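Local coordinates for 3-hydroxy-3-methylglutaryl-CoA lyase (PDB 6NDS), which is a lyase of the HMGL-like family, built as a TIM barrel that holds a zinc ion and coenzyme A, at residues L16-V21 / D262-C267; N108-A113 / N147-T152; G155-G160 / P249-A254. All blocks are in the same frame, centred on the assembly; numbering follows the deposited sequence. Where two conformers were deposited one is given.

Overall arrangement
All three contacts belong to one barrel whose eight parallel strands form the core. Along the chain, contacts 2 and 3 both fall between the two segments of contact 1, contact 2 closing before contact 3 opens. Contact 1 packs the first strand, 17-20, on helix 260-270, which follows the last strand, 237-240; contact 2 pairs strands 106-112 and 145-151. Their centres, about 21 Å apart, lie on opposite sides of the chain's centre. Contact 3, centred about 15 Å from contact 2, joins the loops that follow strands 145-151 and 237-240. Contacts 2 and 3 both lie near coenzyme A, and contacts 1 and 3 also touch the second subunit.

Contact 1. Residues L16-V21 / D262-C267; sequences LVVQEV and DLVNMC
Beside the seam of the TIM barrel, where the first and last strands meet, Leu16, just before the first strand, 17-20, and Val18 within it pack against Leu263, Val264 and Cys267 of helix 260-270, which follows the last strand, 237-240. The alternation of side chains along the strand is the evidence for an outward face, since Val18 points at the helix while Gln19 turns the other way and bonds to Arg237, Asp239 and Thr213 of other strands. Val18 and Leu263 meet tip to tip. Leu263 CD2 lies almost equally far from both methyls of Val18, 4.1 Å from CG2 and 4.2 Å from CG1. Val18 CG2, anti to the carbonyl carbon (CG1 is anti to N, chi1 179°), also meets Val264 CG2 at 4.1 Å, these two side chains crossing at about a right angle. Leu263 further touches Ala240 and, on helix 223-232, Leu224 and Val227, so it sits where two helices and the sheet come together. One helical turn after Leu263 the partner changes to sulfur: Cys267 SG, set beside its own backbone N by chi1 of -68°, faces the forked end of Leu16, 3.8 Å from CD1 and 4.2 Å from CD2.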
# COMPACT_ATOMS: atom_id res chain seq x y z
N LEU A 16 11.18 3.28 -15.48
CA LEU A 16 10.41 4.13 -14.59
C LEU A 16 11.37 5.09 -13.92
O LEU A 16 12.34 4.67 -13.26
CB LEU A 16 9.62 3.31 -13.56
CG LEU A 16 8.61 4.09 -12.68
CD1 LEU A 16 7.44 3.18 -12.27
CD2 LEU A 16 9.28 4.67 -11.46
N VAL A 17 11.10 6.38 -14.08
CA VAL A 17 12.01 7.45 -13.66
C VAL A 17 11.58 7.90 -12.27
O VAL A 17 10.59 8.63 -12.12
CB VAL A 17 11.97 8.62 -14.65
CG1 VAL A 17 12.90 9.72 -14.21
CG2 VAL A 17 12.33 8.13 -16.07
N VAL A 18 12.34 7.50 -11.25
CA VAL A 18 12.01 7.82 -9.86
C VAL A 18 12.59 9.18 -9.51
O VAL A 18 13.79 9.41 -9.70
CB VAL A 18 12.55 6.73 -8.92
CG1 VAL A 18 12.23 7.07 -7.47
CG2 VAL A 18 11.97 5.36 -9.29
N GLN A 19 11.75 10.08 -9.00
CA GLN A 19 12.15 11.45 -8.67
C GLN A 19 11.93 11.68 -7.17
O GLN A 19 10.87 11.35 -6.64
CB GLN A 19 11.37 12.46 -9.52
CG GLN A 19 11.45 12.11 -11.03
CD GLN A 19 10.61 12.98 -11.95
OE1 GLN A 19 10.99 13.19 -13.10
NE2 GLN A 19 9.45 13.44 -11.47
N GLU A 20 12.95 12.21 -6.49
CA GLU A 20 12.97 12.22 -5.03
C GLU A 20 12.51 13.57 -4.51
O GLU A 20 13.00 14.62 -4.96
CB GLU A 20 14.39 11.90 -4.53
CG GLU A 20 14.55 11.99 -2.99
CD GLU A 20 13.66 11.01 -2.23
OE1 GLU A 20 13.47 9.85 -2.69
OE2 GLU A 20 13.13 11.40 -1.16
N VAL A 21 11.55 13.56 -3.57
CA VAL A 21 11.02 14.82 -3.03
C VAL A 21 11.07 14.89 -1.51
O VAL A 21 10.49 15.81 -0.92
CB VAL A 21 9.57 15.07 -3.52
CG1 VAL A 21 9.50 15.08 -5.07
CG2 VAL A 21 8.59 14.05 -2.93
N ASP A 262 9.94 1.65 -1.20
CA ASP A 262 8.85 0.72 -1.52
C ASP A 262 8.53 0.76 -3.02
O ASP A 262 8.26 -0.29 -3.62
CB ASP A 262 7.60 1.03 -0.68
CG ASP A 262 7.82 0.83 0.83
OD1 ASP A 262 8.92 0.41 1.24
OD2 ASP A 262 6.87 1.09 1.62
N LEU A 263 8.55 1.95 -3.63
CA LEU A 263 8.35 2.05 -5.08
C LEU A 263 9.46 1.33 -5.85
O LEU A 263 9.19 0.56 -6.78
CB LEU A 263 8.28 3.52 -5.49
CG LEU A 263 8.39 3.81 -6.99
CD1 LEU A 263 7.20 3.20 -7.73
CD2 LEU A 263 8.45 5.33 -7.23
N VAL A 264 10.72 1.58 -5.47
CA VAL A 264 11.83 0.96 -6.18
C VAL A 264 11.81 -0.55 -5.98
O VAL A 264 12.09 -1.31 -6.91
CB VAL A 264 13.17 1.57 -5.75
CG1 VAL A 264 14.37 0.84 -6.43
CG2 VAL A 264 13.20 3.07 -6.09
N ASN A 265 11.43 -1.03 -4.79
CA ASN A 265 11.32 -2.48 -4.59
C ASN A 265 10.25 -3.07 -5.49
O ASN A 265 10.44 -4.14 -6.08
CB ASN A 265 11.02 -2.80 -3.13
CG ASN A 265 10.89 -4.30 -2.89
OD1 ASN A 265 11.88 -5.04 -2.90
ND2 ASN A 265 9.64 -4.76 -2.70
N MET A 266 9.10 -2.39 -5.61
CA MET A 266 8.05 -2.87 -6.50
C MET A 266 8.57 -3.03 -7.93
O MET A 266 8.36 -4.07 -8.58
CB MET A 266 6.87 -1.90 -6.48
CG MET A 266 5.76 -2.36 -7.44
SD MET A 266 4.24 -1.38 -7.37
CE MET A 266 4.71 0.09 -8.28
N CYS A 267 9.26 -2.00 -8.43
CA CYS A 267 9.85 -2.06 -9.77
C CYS A 267 10.86 -3.19 -9.88
O CYS A 267 10.86 -3.94 -10.87
CB CYS A 267 10.53 -0.74 -10.11
SG CYS A 267 9.39 0.64 -10.31

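Contact 2. Residues N108-A113 / N147-T152; sequences NLVLSA and NGTVAT
Asn108 and Asn147 stand side by side and point the same way, yet their amide planes are 70° apart, and Asn108 OD1 takes two donors from different directions. Thr149 OG1 donates to Asn108 OD1 at 2.7 Å, in the carbonyl plane and on a lone pair. Asn147 ND2 reaches Asn108 OD1 at 3.1 Å from above that plane, 57° out of it, although the acceptor lies close to the amide plane of Asn147; Asn147 ND2 is also hydrogen-bonded to Thr183 OG1, its stronger partner. A water accepts from Asn108 ND2 and donates to Thr149 OG1, while Glu55 OE2 also binds Asn108 ND2. These polar groups lie on one face of neighbouring parallel strands, 106-112 and 145-151, of the TIM barrel, in register from Asn108-Asn147 to Ser112-Ala151. Val110 lies on the same face, beside Thr149, with CG2 3.8 Å from Thr149 CB, and close to the bound coenzyme A. Leu109, Leu111 and Val150 turn to the other face, where helices 126-140 and 164-176 cover them. Thr149 N binds Leu109 O at 2.8 Å, whereas Leu111 N to Thr149 O is weak at 3.4 Å. Ala113 N and Thr152 OG1 approach Ala151 O from the same face of its plane.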
# COMPACT_ATOMS: atom_id res chain seq x y z
N ASN A 108 9.70 24.56 -10.10
CA ASN A 108 8.43 23.82 -10.09
C ASN A 108 7.33 24.76 -9.61
O ASN A 108 7.20 25.02 -8.41
CB ASN A 108 8.54 22.59 -9.21
CG ASN A 108 7.25 21.81 -9.15
OD1 ASN A 108 6.42 21.91 -10.06
ND2 ASN A 108 7.07 21.02 -8.08
N LEU A 109 6.55 25.27 -10.56
CA LEU A 109 5.42 26.15 -10.25
C LEU A 109 4.25 25.30 -9.79
O LEU A 109 3.98 24.24 -10.35
CB LEU A 109 5.01 26.95 -11.49
CG LEU A 109 6.07 27.50 -12.45
CD1 LEU A 109 5.43 28.44 -13.47
CD2 LEU A 109 7.16 28.23 -11.71
N VAL A 110 3.53 25.77 -8.76
CA VAL A 110 2.45 24.98 -8.18
C VAL A 110 1.20 25.82 -7.99
O VAL A 110 1.26 26.91 -7.41
CB VAL A 110 2.86 24.35 -6.84
CG1 VAL A 110 1.69 23.56 -6.23
CG2 VAL A 110 4.07 23.44 -7.01
N LEU A 111 0.06 25.31 -8.46
CA LEU A 111 -1.24 25.79 -8.03
C LEU A 111 -2.16 24.58 -7.88
O LEU A 111 -1.83 23.47 -8.32
CB LEU A 111 -1.82 26.84 -8.99
CG LEU A 111 -2.71 26.38 -10.14
CD1 LEU A 111 -3.36 27.60 -10.82
CD2 LEU A 111 -1.95 25.53 -11.16
N SER A 112 -3.31 24.77 -7.23
CA SER A 112 -4.28 23.70 -7.03
C SER A 112 -5.45 23.83 -7.99
O SER A 112 -5.89 24.94 -8.29
CB SER A 112 -4.80 23.70 -5.58
OG SER A 112 -3.72 23.58 -4.67
N ALA A 113 -5.97 22.69 -8.46
CA ALA A 113 -7.19 22.72 -9.27
C ALA A 113 -8.40 23.15 -8.45
O ALA A 113 -9.39 23.61 -9.02
CB ALA A 113 -7.45 21.34 -9.89
N ASN A 147 8.66 23.50 -14.53
CA ASN A 147 7.69 22.43 -14.41
C ASN A 147 6.40 23.05 -13.90
O ASN A 147 6.44 23.94 -13.05
CB ASN A 147 8.18 21.36 -13.43
CG ASN A 147 7.31 20.11 -13.44
OD1 ASN A 147 7.48 19.24 -14.29
ND2 ASN A 147 6.38 20.02 -12.47
N GLY A 148 5.25 22.61 -14.42
CA GLY A 148 3.98 23.10 -13.94
C GLY A 148 3.21 22.02 -13.20
O GLY A 148 2.88 20.99 -13.79
N THR A 149 2.92 22.24 -11.92
CA THR A 149 2.18 21.28 -11.11
C THR A 149 0.72 21.69 -10.97
O THR A 149 0.42 22.86 -10.72
CB THR A 149 2.80 21.13 -9.72
OG1 THR A 149 4.10 20.54 -9.83
CG2 THR A 149 1.94 20.24 -8.82
N VAL A 150 -0.17 20.72 -11.12
CA VAL A 150 -1.57 20.89 -10.77
C VAL A 150 -1.82 20.03 -9.54
O VAL A 150 -1.86 18.80 -9.64
CB VAL A 150 -2.50 20.49 -11.92
CG1 VAL A 150 -3.95 20.82 -11.55
CG2 VAL A 150 -2.09 21.18 -13.21
N ALA A 151 -1.96 20.68 -8.38
CA ALA A 151 -2.31 19.99 -7.14
C ALA A 151 -3.82 19.71 -7.09
O ALA A 151 -4.60 20.23 -7.89
CB ALA A 151 -1.87 20.81 -5.92
N THR A 152 -4.22 18.86 -6.14
CA THR A 152 -5.58 18.35 -6.00
C THR A 152 -6.18 17.92 -7.34
O THR A 152 -7.37 18.13 -7.59
CB THR A 152 -6.50 19.35 -5.27
OG1 THR A 152 -6.67 20.55 -6.05
CG2 THR A 152 -5.93 19.73 -3.91
O HOH W 1 5.13 18.91 -7.80

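Contact 3. Residues G155-G160 / P249-A254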
# COMPACT_ATOMS: atom_id res chain seq x y z
N GLY A 155 -9.01 15.17 -6.62
CA GLY A 155 -9.94 15.44 -5.54
C GLY A 155 -9.30 16.37 -4.53
O GLY A 155 -8.08 16.51 -4.47
N CYS A 156 -10.14 17.02 -3.73
CA CYS A 156 -9.74 18.04 -2.79
C CYS A 156 -10.30 17.73 -1.40
O CYS A 156 -11.46 17.33 -1.28
CB CYS A 156 -10.26 19.41 -3.25
SG CYS A 156 -10.07 20.74 -2.05
N PRO A 157 -9.49 17.89 -0.35
CA PRO A 157 -10.00 17.63 1.01
C PRO A 157 -11.07 18.61 1.46
O PRO A 157 -11.78 18.33 2.44
CB PRO A 157 -8.74 17.75 1.88
CG PRO A 157 -7.84 18.69 1.11
CD PRO A 157 -8.09 18.35 -0.35
N PHE A 158 -11.21 19.76 0.79
CA PHE A 158 -12.25 20.73 1.11
C PHE A 158 -13.47 20.59 0.21
O PHE A 158 -14.61 20.56 0.69
CB PHE A 158 -11.72 22.16 0.98
CG PHE A 158 -10.56 22.47 1.88
CD1 PHE A 158 -10.73 22.56 3.25
CD2 PHE A 158 -9.31 22.72 1.34
CE1 PHE A 158 -9.67 22.87 4.08
CE2 PHE A 158 -8.23 23.03 2.17
CZ PHE A 158 -8.41 23.11 3.54
N GLU A 159 -13.25 20.52 -1.10
CA GLU A 159 -14.33 20.57 -2.08
C GLU A 159 -14.83 19.19 -2.48
O GLU A 159 -15.96 19.07 -2.97
CB GLU A 159 -13.86 21.33 -3.33
CG GLU A 159 -13.53 22.81 -3.07
CD GLU A 159 -13.26 23.62 -4.33
OE1 GLU A 159 -13.28 23.03 -5.44
OE2 GLU A 159 -13.02 24.84 -4.22
N GLY A 160 -14.03 18.16 -2.28
CA GLY A 160 -14.41 16.81 -2.70
C GLY A 160 -14.02 16.56 -4.15
O GLY A 160 -12.83 16.64 -4.49
N PRO A 249 1.02 20.90 5.02
CA PRO A 249 0.41 21.36 6.28
C PRO A 249 -0.92 22.08 6.09
O PRO A 249 -1.67 22.21 7.06
CB PRO A 249 1.47 22.30 6.87
CG PRO A 249 2.74 21.97 6.13
CD PRO A 249 2.31 21.56 4.76
N PHE A 250 -1.23 22.55 4.88
CA PHE A 250 -2.46 23.29 4.63
C PHE A 250 -3.51 22.46 3.90
O PHE A 250 -4.59 22.97 3.61
CB PHE A 250 -2.13 24.57 3.84
CG PHE A 250 -1.17 25.47 4.56
CD1 PHE A 250 -1.58 26.20 5.67
CD2 PHE A 250 0.15 25.58 4.15
CE1 PHE A 250 -0.70 27.02 6.35
CE2 PHE A 250 1.04 26.41 4.83
CZ PHE A 250 0.61 27.12 5.93
N ALA A 251 -3.22 21.18 3.62
CA ALA A 251 -4.23 20.24 3.17
C ALA A 251 -4.59 19.34 4.35
O ALA A 251 -3.78 18.48 4.72
CB ALA A 251 -3.72 19.42 1.99
N PRO A 252 -5.76 19.51 4.97
CA PRO A 252 -6.03 18.84 6.25
C PRO A 252 -5.97 17.32 6.11
O PRO A 252 -6.49 16.74 5.16
CB PRO A 252 -7.44 19.31 6.61
CG PRO A 252 -7.69 20.51 5.76
CD PRO A 252 -6.93 20.27 4.50
N GLY A 253 -5.32 16.69 7.09
CA GLY A 253 -5.16 15.25 7.07
C GLY A 253 -4.21 14.72 6.01
O GLY A 253 -4.20 13.51 5.76
N ALA A 254 -3.43 15.59 5.38
CA ALA A 254 -2.45 15.12 4.42
C ALA A 254 -1.43 14.22 5.11
O ALA A 254 -1.18 14.34 6.32
CB ALA A 254 -1.74 16.29 3.74
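Phe250 meets Phe158 through its backbone, not its ring: Phe250 O lies 3.8 Å from Phe158 CZ, at the edge of that ring and near its plane, a position consistent with attraction to the slightly positive ring hydrogens. The Phe250 side chain leads away from this contact and comes within about 4 Å of the bound coenzyme A. Ala251 follows, its CB 4.3 Å from Pro157 CG, and it also touches His117 and Thr188. Pro252 contributes the largest share of the 249-254 side. Its CD is 3.3 Å from Phe158 CZ, a tight approach, and its CG lies 3.5 Å from both CZ and CE1 of Phe158; the two side chains cross at about a right angle. Pro157 CG adds a second apolar neighbour, 3.8 Å from Pro252 CD. From Ala251 to Ala254 the chain makes a type II beta turn, with Ala254 N bonded to Ala251 O and Gly253, at positive phi, in the third position. These segments are loops following strands 145-151 and 237-240 of the TIM barrel, and His310 of the second subunit packs on both Pro157 and Pro252. In the 155-160 loop, Phe158 N and Glu159 N both donate to Cys156 SG, at 3.2 and 3.3 Å. Each loop thus has its own internal bonds, while carbon packing and one carbonyl at a ring edge join the two, consistent with matching by shape rather than by polar pairing.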